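PDB 3MMZ: putative HAD family hydrolase from Streptomyces avermitilis, which probably acts as the KdsC-like HAD phosphatase domain of a longer protein predicted to make CMP-N-acylneuraminate from an N-acylneuraminate and CTP. Local coordinates for residues 12-18 with 56-61; 19-24 with 38-42; 122-128 with 138-144. All coordinates share one frame. Numbering follows the deposited sequence.

Interaction 1. Residues 12-18 with 56-61. With CA (calcium ion), chain M.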
loop_
_atom_site.group_PDB
_atom_site.type_symbol
_atom_site.label_atom_id
_atom_site.label_comp_id
_atom_site.label_asym_id
_atom_site.label_seq_id
_atom_site.Cartn_x
_atom_site.Cartn_y
_atom_site.Cartn_z
ATOM N N ILE D 12 31.531 14.765 5.945
ATOM C CA ILE D 12 31.393 15.357 4.621
ATOM C C ILE D 12 31.581 16.869 4.592
ATOM O O ILE D 12 31.272 17.559 5.561
ATOM C CB ILE D 12 30.014 15.011 3.981
ATOM C CG1 ILE D 12 28.862 15.528 4.851
ATOM C CG2 ILE D 12 29.881 13.486 3.732
ATOM C CD1 ILE D 12 27.514 15.584 4.128
ATOM N N ASP D 13 32.059 17.366 3.454
ATOM C CA ASP D 13 32.174 18.806 3.213
ATOM C C ASP D 13 31.272 19.294 2.084
ATOM O O ASP D 13 31.049 20.501 1.940
ATOM C CB ASP D 13 33.626 19.187 2.919
ATOM C CG ASP D 13 34.565 18.794 4.033
ATOM O OD1 ASP D 13 34.205 18.956 5.218
ATOM O OD2 ASP D 13 35.668 18.309 3.724
ATOM N N ALA D 14 30.744 18.359 1.292
ATOM C CA ALA D 14 29.942 18.698 0.118
ATOM C C ALA D 14 28.770 17.739 -0.076
ATOM O O ALA D 14 28.879 16.559 0.251
ATOM C CB ALA D 14 30.808 18.682 -1.122
ATOM N N VAL D 15 27.672 18.248 -0.629
ATOM C CA VAL D 15 26.518 17.417 -1.008
ATOM C C VAL D 15 26.172 17.691 -2.472
ATOM O O VAL D 15 25.769 18.810 -2.835
ATOM C CB VAL D 15 25.272 17.674 -0.108
ATOM C CG1 VAL D 15 24.045 16.928 -0.630
ATOM C CG2 VAL D 15 25.547 17.257 1.334
ATOM N N VAL D 16 26.335 16.668 -3.306
ATOM C CA VAL D 16 26.065 16.788 -4.729
ATOM C C VAL D 16 24.848 15.942 -5.082
ATOM O O VAL D 16 24.786 14.762 -4.729
ATOM C CB VAL D 16 27.290 16.383 -5.584
ATOM C CG1 VAL D 16 26.997 16.596 -7.072
ATOM C CG2 VAL D 16 28.527 17.200 -5.174
ATOM N N LEU D 17 23.886 16.552 -5.763
ATOM C CA LEU D 17 22.607 15.889 -6.047
ATOM C C LEU D 17 22.360 15.693 -7.540
ATOM O O LEU D 17 22.454 16.630 -8.328
ATOM C CB LEU D 17 21.440 16.691 -5.438
ATOM C CG LEU D 17 21.528 17.072 -3.957
ATOM C CD1 LEU D 17 20.433 18.075 -3.605
ATOM C CD2 LEU D 17 21.435 15.858 -3.046
ATOM N N ASP D 18 22.055 14.456 -7.919
ATOM C CA ASP D 18 21.400 14.179 -9.182
ATOM C C ASP D 18 19.993 14.813 -9.152
ATOM O O ASP D 18 19.490 15.143 -8.078
ATOM C CB ASP D 18 21.335 12.669 -9.403
ATOM C CG ASP D 18 20.513 12.292 -10.614
ATOM O OD1 ASP D 18 20.802 12.789 -11.724
ATOM O OD2 ASP D 18 19.562 11.513 -10.449
ATOM N N LEU D 56 27.731 23.463 4.229
ATOM C CA LEU D 56 28.110 22.443 3.262
ATOM C C LEU D 56 28.106 23.025 1.859
ATOM O O LEU D 56 27.219 23.805 1.511
ATOM C CB LEU D 56 27.156 21.251 3.331
ATOM C CG LEU D 56 27.319 20.325 4.533
ATOM C CD1 LEU D 56 26.077 19.467 4.691
ATOM C CD2 LEU D 56 28.558 19.450 4.374
ATOM N N THR D 57 29.102 22.657 1.061
ATOM C CA THR D 57 29.135 23.067 -0.339
ATOM C C THR D 57 28.159 22.212 -1.160
ATOM O O THR D 57 28.268 20.984 -1.179
ATOM C CB THR D 57 30.566 22.993 -0.910
ATOM O OG1 THR D 57 31.462 23.710 -0.047
ATOM C CG2 THR D 57 30.616 23.600 -2.303
HETATM N N MSE D 58 27.207 22.874 -1.817
HETATM C CA MSE D 58 26.105 22.206 -2.517
HETATM C C MSE D 58 26.279 22.253 -4.027
HETATM O O MSE D 58 26.961 23.141 -4.557
HETATM C CB MSE D 58 24.762 22.860 -2.176
HETATM C CG MSE D 58 24.559 23.223 -0.714
HETATM SE SE MSE D 58 24.333 21.649 0.423
HETATM C CE MSE D 58 22.781 20.803 -0.402
ATOM N N LEU D 59 25.644 21.305 -4.716
ATOM C CA LEU D 59 25.688 21.249 -6.173
ATOM C C LEU D 59 24.634 20.304 -6.709
ATOM O O LEU D 59 24.475 19.202 -6.193
ATOM C CB LEU D 59 27.063 20.780 -6.659
ATOM C CG LEU D 59 27.291 20.756 -8.180
ATOM C CD1 LEU D 59 27.309 22.160 -8.765
ATOM C CD2 LEU D 59 28.557 20.000 -8.539
ATOM N N ILE D 60 23.930 20.743 -7.749
ATOM C CA ILE D 60 23.103 19.854 -8.551
ATOM C C ILE D 60 23.834 19.541 -9.852
ATOM O O ILE D 60 24.261 20.452 -10.572
ATOM C CB ILE D 60 21.724 20.472 -8.845
ATOM C CG1 ILE D 60 20.926 20.578 -7.540
ATOM C CG2 ILE D 60 20.982 19.642 -9.875
ATOM C CD1 ILE D 60 19.653 21.392 -7.646
ATOM N N LEU D 61 23.965 18.248 -10.133
ATOM C CA LEU D 61 24.693 17.747 -11.290
ATOM C C LEU D 61 23.745 16.953 -12.186
ATOM O O LEU D 61 23.084 16.033 -11.716
ATOM C CB LEU D 61 25.840 16.852 -10.808
ATOM C CG LEU D 61 26.828 16.252 -11.808
ATOM C CD1 LEU D 61 27.641 17.351 -12.480
ATOM C CD2 LEU D 61 27.753 15.291 -11.093
HETATM CA CA CA M . 18.676 10.393 -12.431
HETATM O O HOH W 1 18.928 11.993 -14.198
HETATM O O HOH W 2 17.000 9.259 -13.613
HETATM O O HOH W 3 20.771 9.429 -12.865
#
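Two neighbouring parallel strands of the Rossmann-like HAD core meet here: strand 14-17 runs beside strand 57-61 with axes 4.6 Å apart at 16°. The backbone polar groups alternate in partner. Thr-57 N donates to Asp-13 O (3.0 Å), Val-15 N to Thr-57 O (2.9 Å), Leu-17 N to Leu-59 O (2.7 Å) and Leu-61 N to Leu-17 O (2.9 Å); the bond from Leu-59 N to Val-15 O (3.1 Å, 132°) is weak. Ala-14 and Val-16 turn their backbone polar groups to strand 105-109 instead, which makes 14-17 an inner strand. On one face Val-16 CG1 packs on Leu-59 CD2 (4.0 Å); on the other, Val-15 CB meets CE of selenomethionine Met-58 (4.0 Å). Asp-13 OD2 forms a salt bridge with Arg-104 NE. At the strand's C-terminal end, Asp-18 OD2 accepts from Thr-22 and, with Asp-20 and Asn-110, binds calcium, Asp-18 OD2 lying 2.4 Å from the ion, while Asp-18 OD1 accepts a hydrogen bond from metal-bound water 1 at 3.2 Å.

Interaction 2. Residues 19-24 with 38-42. With CA (calcium ion), chain M.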
loop_
_atom_site.group_PDB
_atom_site.type_symbol
_atom_site.label_atom_id
_atom_site.label_comp_id
_atom_site.label_asym_id
_atom_site.label_seq_id
_atom_site.Cartn_x
_atom_site.Cartn_y
_atom_site.Cartn_z
ATOM N N PHE D 19 19.370 15.009 -10.315
ATOM C CA PHE D 19 18.050 15.652 -10.356
ATOM C C PHE D 19 16.896 14.696 -10.654
ATOM O O PHE D 19 16.209 14.270 -9.725
ATOM C CB PHE D 19 18.031 16.853 -11.306
ATOM C CG PHE D 19 16.726 17.610 -11.300
ATOM C CD1 PHE D 19 16.369 18.407 -10.210
ATOM C CD2 PHE D 19 15.864 17.533 -12.383
ATOM C CE1 PHE D 19 15.170 19.117 -10.204
ATOM C CE2 PHE D 19 14.663 18.239 -12.394
ATOM C CZ PHE D 19 14.312 19.028 -11.298
ATOM N N ASP D 20 16.681 14.339 -11.922
ATOM C CA ASP D 20 15.571 13.430 -12.256
ATOM C C ASP D 20 15.732 12.081 -11.560
ATOM O O ASP D 20 16.777 11.447 -11.662
ATOM C CB ASP D 20 15.438 13.222 -13.770
ATOM C CG ASP D 20 15.051 14.497 -14.504
ATOM O OD1 ASP D 20 13.838 14.785 -14.623
ATOM O OD2 ASP D 20 15.964 15.207 -14.972
ATOM N N GLY D 21 14.697 11.663 -10.833
ATOM C CA GLY D 21 14.702 10.351 -10.202
ATOM C C GLY D 21 15.261 10.392 -8.792
ATOM O O GLY D 21 15.107 9.428 -8.031
ATOM N N THR D 22 15.872 11.527 -8.449
ATOM C CA THR D 22 16.525 11.719 -7.150
ATOM C C THR D 22 15.802 12.806 -6.359
ATOM O O THR D 22 15.397 12.576 -5.217
ATOM C CB THR D 22 18.042 12.024 -7.327
ATOM O OG1 THR D 22 18.687 10.856 -7.853
ATOM C CG2 THR D 22 18.711 12.414 -5.992
ATOM N N GLN D 23 15.639 13.974 -6.981
ATOM C CA GLN D 23 14.773 15.040 -6.452
ATOM C C GLN D 23 13.372 14.960 -7.064
ATOM O O GLN D 23 12.493 15.750 -6.721
ATOM C CB GLN D 23 15.387 16.407 -6.758
ATOM C CG GLN D 23 16.731 16.613 -6.112
ATOM C CD GLN D 23 17.356 17.952 -6.468
ATOM O OE1 GLN D 23 16.850 19.010 -6.089
ATOM N NE2 GLN D 23 18.446 17.910 -7.220
ATOM N N THR D 24 13.186 14.027 -8.003
ATOM C CA THR D 24 11.872 13.794 -8.626
ATOM C C THR D 24 11.598 12.297 -8.649
ATOM O O THR D 24 12.500 11.498 -8.416
ATOM C CB THR D 24 11.804 14.288 -10.098
ATOM O OG1 THR D 24 12.446 13.334 -10.956
ATOM C CG2 THR D 24 12.437 15.677 -10.280
ATOM N N VAL D 38 8.136 19.012 -14.060
ATOM C CA VAL D 38 8.494 17.932 -13.130
ATOM C C VAL D 38 8.017 18.270 -11.717
ATOM O O VAL D 38 7.827 19.442 -11.394
ATOM C CB VAL D 38 10.022 17.613 -13.119
ATOM C CG1 VAL D 38 10.511 17.189 -14.518
ATOM C CG2 VAL D 38 10.828 18.815 -12.604
ATOM N N SER D 39 7.805 17.248 -10.889
ATOM C CA SER D 39 7.412 17.491 -9.498
ATOM C C SER D 39 8.607 17.343 -8.580
ATOM O O SER D 39 9.311 16.326 -8.604
ATOM C CB SER D 39 6.265 16.563 -9.057
ATOM O OG SER D 39 5.113 16.806 -9.846
ATOM N N VAL D 40 8.842 18.375 -7.781
ATOM C CA VAL D 40 9.856 18.342 -6.743
ATOM C C VAL D 40 9.138 18.339 -5.381
ATOM O O VAL D 40 7.905 18.326 -5.331
ATOM C CB VAL D 40 10.880 19.506 -6.885
ATOM C CG1 VAL D 40 11.732 19.315 -8.159
ATOM C CG2 VAL D 40 10.184 20.883 -6.872
ATOM N N HIS D 41 9.899 18.361 -4.291
ATOM C CA HIS D 41 9.319 18.170 -2.952
ATOM C C HIS D 41 9.775 19.272 -1.993
ATOM O O HIS D 41 10.962 19.577 -1.927
ATOM C CB HIS D 41 9.744 16.783 -2.448
ATOM C CG HIS D 41 8.983 16.289 -1.257
ATOM N ND1 HIS D 41 9.349 16.593 0.038
ATOM C CD2 HIS D 41 7.905 15.474 -1.164
ATOM C CE1 HIS D 41 8.515 16.005 0.877
ATOM N NE2 HIS D 41 7.628 15.322 0.175
ATOM N N ARG D 42 8.825 19.857 -1.256
ATOM C CA ARG D 42 9.112 20.980 -0.346
ATOM C C ARG D 42 9.957 20.564 0.844
ATOM O O ARG D 42 10.720 21.367 1.377
ATOM C CB ARG D 42 7.824 21.639 0.154
ATOM C CG ARG D 42 7.076 22.446 -0.903
ATOM C CD ARG D 42 7.542 23.909 -0.951
ATOM N NE ARG D 42 6.667 24.713 -1.798
ATOM C CZ ARG D 42 7.047 25.366 -2.894
ATOM N NH1 ARG D 42 8.309 25.342 -3.296
ATOM N NH2 ARG D 42 6.150 26.059 -3.582
HETATM CA CA CA M . 18.676 10.393 -12.431
HETATM O O HOH W 4 12.661 17.458 -4.660
HETATM O O HOH W 2 17.000 9.259 -13.613
HETATM O O HOH W 1 18.928 11.993 -14.198
HETATM O O HOH W 3 20.771 9.429 -12.865
#
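Strand 36-41 passes the loop 19-24 without a direct hydrogen bond, so apolar packing and one water bridge make the contact. Val-38 points toward the loop: its CG2 lies 3.7 Å from Phe-19 CZ, at the ring edge, and its CB is 4.2 Å from Thr-24 CG2. The CA-to-CB bond of Ser-39 points away, but its carbonyl O comes within 3.5 Å of Thr-24 CB. Val-40 adds a second apolar contact, CG1 to Phe-19 CE1 at 4.0 Å. At His-41 the backbone takes over: water 4 accepts from His-41 N (2.9 Å) and donates to Gln-23 O (2.7 Å), while the imidazole leads away to N-cap the following helix through a weak hydrogen bond from Asp-44 N to His-41 ND1. Arg-42 is out of the loop's reach and forms salt bridges with Glu-36 and Asp-20 of the second subunit, whose strand also extends this sheet by antiparallel pairing with 38-41. Within the loop, Phe-19 O accepts from Thr-22 N (3.0 Å) and Gln-23 N (2.8 Å), and Thr-24 OG1 from Gly-21 N (2.8 Å). This compact turn places Asp-20 O 2.3 Å from calcium, whose other ligands are Asp-18, Asn-110 and three waters, as in the DxDx(T/V) metal-binding loop of HAD phosphatases.

Interaction 3. Residues 122-128 with 138-144. With CA (calcium ion), chain F.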
loop_
_atom_site.group_PDB
_atom_site.type_symbol
_atom_site.label_atom_id
_atom_site.label_comp_id
_atom_site.label_asym_id
_atom_site.label_seq_id
_atom_site.Cartn_x
_atom_site.Cartn_y
_atom_site.Cartn_z
ATOM N N GLY D 122 33.298 9.510 -1.628
ATOM C CA GLY D 122 33.360 8.780 -0.367
ATOM C C GLY D 122 32.005 8.265 0.086
ATOM O O GLY D 122 31.905 7.163 0.618
ATOM N N TRP D 123 30.964 9.056 -0.153
ATOM C CA TRP D 123 29.643 8.760 0.387
ATOM C C TRP D 123 28.557 8.722 -0.696
ATOM O O TRP D 123 27.733 9.640 -0.777
ATOM C CB TRP D 123 29.297 9.768 1.498
ATOM C CG TRP D 123 30.100 9.554 2.758
ATOM C CD1 TRP D 123 31.316 10.103 3.070
ATOM C CD2 TRP D 123 29.734 8.730 3.870
ATOM N NE1 TRP D 123 31.730 9.666 4.306
ATOM C CE2 TRP D 123 30.772 8.826 4.821
ATOM C CE3 TRP D 123 28.620 7.916 4.154
ATOM C CZ2 TRP D 123 30.734 8.143 6.043
ATOM C CZ3 TRP D 123 28.587 7.233 5.370
ATOM C CH2 TRP D 123 29.640 7.351 6.294
ATOM N N PRO D 124 28.552 7.665 -1.538
ATOM C CA PRO D 124 27.476 7.556 -2.521
ATOM C C PRO D 124 26.199 7.113 -1.819
ATOM O O PRO D 124 26.253 6.214 -0.980
ATOM C CB PRO D 124 27.963 6.453 -3.465
ATOM C CG PRO D 124 28.946 5.653 -2.666
ATOM C CD PRO D 124 29.584 6.615 -1.725
ATOM N N VAL D 125 25.084 7.755 -2.158
ATOM C CA VAL D 125 23.786 7.469 -1.528
ATOM C C VAL D 125 22.742 7.226 -2.619
ATOM O O VAL D 125 22.626 8.000 -3.590
ATOM C CB VAL D 125 23.322 8.615 -0.573
ATOM C CG1 VAL D 125 21.975 8.266 0.076
ATOM C CG2 VAL D 125 24.385 8.905 0.516
ATOM N N ALA D 126 22.002 6.132 -2.482
ATOM C CA ALA D 126 20.958 5.801 -3.438
ATOM C C ALA D 126 19.623 6.116 -2.797
ATOM O O ALA D 126 19.421 5.826 -1.612
ATOM C CB ALA D 126 21.021 4.303 -3.803
ATOM N N VAL D 127 18.717 6.726 -3.564
ATOM C CA VAL D 127 17.317 6.860 -3.129
ATOM C C VAL D 127 16.665 5.475 -3.125
ATOM O O VAL D 127 17.142 4.558 -3.813
ATOM C CB VAL D 127 16.519 7.886 -3.978
ATOM C CG1 VAL D 127 17.144 9.275 -3.839
ATOM C CG2 VAL D 127 16.456 7.475 -5.448
ATOM N N ALA D 128 15.597 5.321 -2.332
ATOM C CA ALA D 128 14.912 4.041 -2.175
ATOM C C ALA D 128 14.440 3.462 -3.500
ATOM O O ALA D 128 14.445 2.232 -3.687
ATOM C CB ALA D 128 13.735 4.180 -1.210
ATOM N N ALA D 138 25.568 1.819 -3.508
ATOM C CA ALA D 138 25.573 2.893 -2.528
ATOM C C ALA D 138 26.189 2.487 -1.188
ATOM O O ALA D 138 26.210 1.305 -0.812
ATOM C CB ALA D 138 24.156 3.400 -2.316
ATOM N N ARG D 139 26.678 3.486 -0.471
ATOM C CA ARG D 139 27.161 3.296 0.890
ATOM C C ARG D 139 26.003 3.424 1.888
ATOM O O ARG D 139 26.039 2.852 2.982
ATOM C CB ARG D 139 28.268 4.309 1.178
ATOM C CG ARG D 139 28.961 4.146 2.514
ATOM C CD ARG D 139 30.186 5.043 2.596
ATOM N NE ARG D 139 30.829 4.970 3.906
ATOM C CZ ARG D 139 31.989 5.563 4.209
ATOM N NH1 ARG D 139 32.645 6.278 3.302
ATOM N NH2 ARG D 139 32.493 5.443 5.427
ATOM N N ALA D 140 24.974 4.168 1.493
ATOM C CA ALA D 140 23.761 4.337 2.282
ATOM C C ALA D 140 22.566 4.398 1.321
ATOM O O ALA D 140 22.722 4.806 0.163
ATOM C CB ALA D 140 23.853 5.599 3.119
ATOM N N VAL D 141 21.384 3.974 1.787
ATOM C CA VAL D 141 20.189 3.936 0.938
ATOM C C VAL D 141 19.063 4.579 1.731
ATOM O O VAL D 141 18.852 4.230 2.894
ATOM C CB VAL D 141 19.794 2.476 0.552
ATOM C CG1 VAL D 141 18.564 2.441 -0.356
ATOM C CG2 VAL D 141 20.970 1.734 -0.124
ATOM N N THR D 142 18.351 5.526 1.126
ATOM C CA THR D 142 17.249 6.170 1.842
ATOM C C THR D 142 16.065 5.209 1.917
ATOM O O THR D 142 15.994 4.243 1.148
ATOM C CB THR D 142 16.797 7.495 1.182
ATOM O OG1 THR D 142 16.166 7.212 -0.074
ATOM C CG2 THR D 142 17.976 8.446 0.985
ATOM N N THR D 143 15.150 5.463 2.853
ATOM C CA THR D 143 13.904 4.703 2.915
ATOM C C THR D 143 12.839 5.350 2.029
ATOM O O THR D 143 11.949 4.678 1.510
ATOM C CB THR D 143 13.370 4.616 4.366
ATOM O OG1 THR D 143 13.118 5.935 4.858
ATOM C CG2 THR D 143 14.368 3.955 5.262
ATOM N N VAL D 144 12.943 6.666 1.856
ATOM C CA VAL D 144 11.964 7.451 1.104
ATOM C C VAL D 144 12.395 7.515 -0.364
ATOM O O VAL D 144 13.561 7.783 -0.634
ATOM C CB VAL D 144 11.893 8.902 1.703
ATOM C CG1 VAL D 144 11.007 9.805 0.888
ATOM C CG2 VAL D 144 11.397 8.846 3.157
HETATM CA CA CA F . 26.153 -0.966 -0.466
HETATM O O HOH W 5 28.239 -0.607 0.903
HETATM O O HOH W 6 28.332 -1.523 -1.649
HETATM O O HOH W 7 23.822 -0.811 -0.448
#
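A parallel beta-alpha-beta unit closes here: strand 123-126 leads through helix 132-137 to strand 140-141 at the edge of the chain's central sheet. Gly-122 begins the contact, its O accepting from Arg-139 NH1 at 2.9 Å. That bond lies near the guanidinium plane, leaving a face of the group to stack on Trp-123. The centres are 3.5 Å apart with planes at 8°, and Arg-139 CZ sits 3.5 Å from the centroid of the Trp-123 six-membered ring, 16° off its normal, which meets the geometry of a cation-pi interaction. Pro-124 has no amide hydrogen to give, but its O accepts from Arg-139 N (2.8 Å) and, weakly, from Ala-140 N (3.5 Å). Val-125 pairs with Ala-140, CG2 to CB at 4.2 Å, and sends its own backbone polar groups to strand 105-109. Regular parallel bonding follows at Ala-126: its N donates to Ala-140 O (3.0 Å) and its O accepts from Thr-142 N (3.0 Å), while its CB packs on Ala-138 CB at 3.6 Å. The CA-to-CB bond of Val-127 points away overall, and the side chain packs against Val-108 and Asn-110, the latter a ligand of the other calcium. Ala-128 N makes a weak bond to Thr-142 OG1 (3.0 Å, 129°), a hydroxyl that itself donates to Val-144 O at 2.7 Å. Where the helix gives way to the second strand, a calcium ion joins two subunits: Gly-136 and Ala-138 of this chain and of the fourth subunit all bind it through carbonyl oxygens, Ala-138 O of this chain at 2.3 Å.

How the interactions relate
From the N terminus, strand 14-17 opens interaction 1, which closes only when strand 57-61 pairs with it. Within that span falls the whole of interaction 2, joining the metal-binding loop to the strand that precedes helix 42-53. The two share the calcium site and its three waters, and Gln-23 NE2 probably hydrogen-bonds Asp-18 O at 3.1 Å. Interaction 3 follows in series and builds the 140-141 edge of the same central sheet, with strand 105-109 lying between it and strand 14-17. It touches both earlier contacts: Trp-123 CD1 packs on Ile-12 CG2 (3.7 Å) and Val-127 CG2 on Gly-21 O (3.5 Å), the latter beside the metal-binding loop.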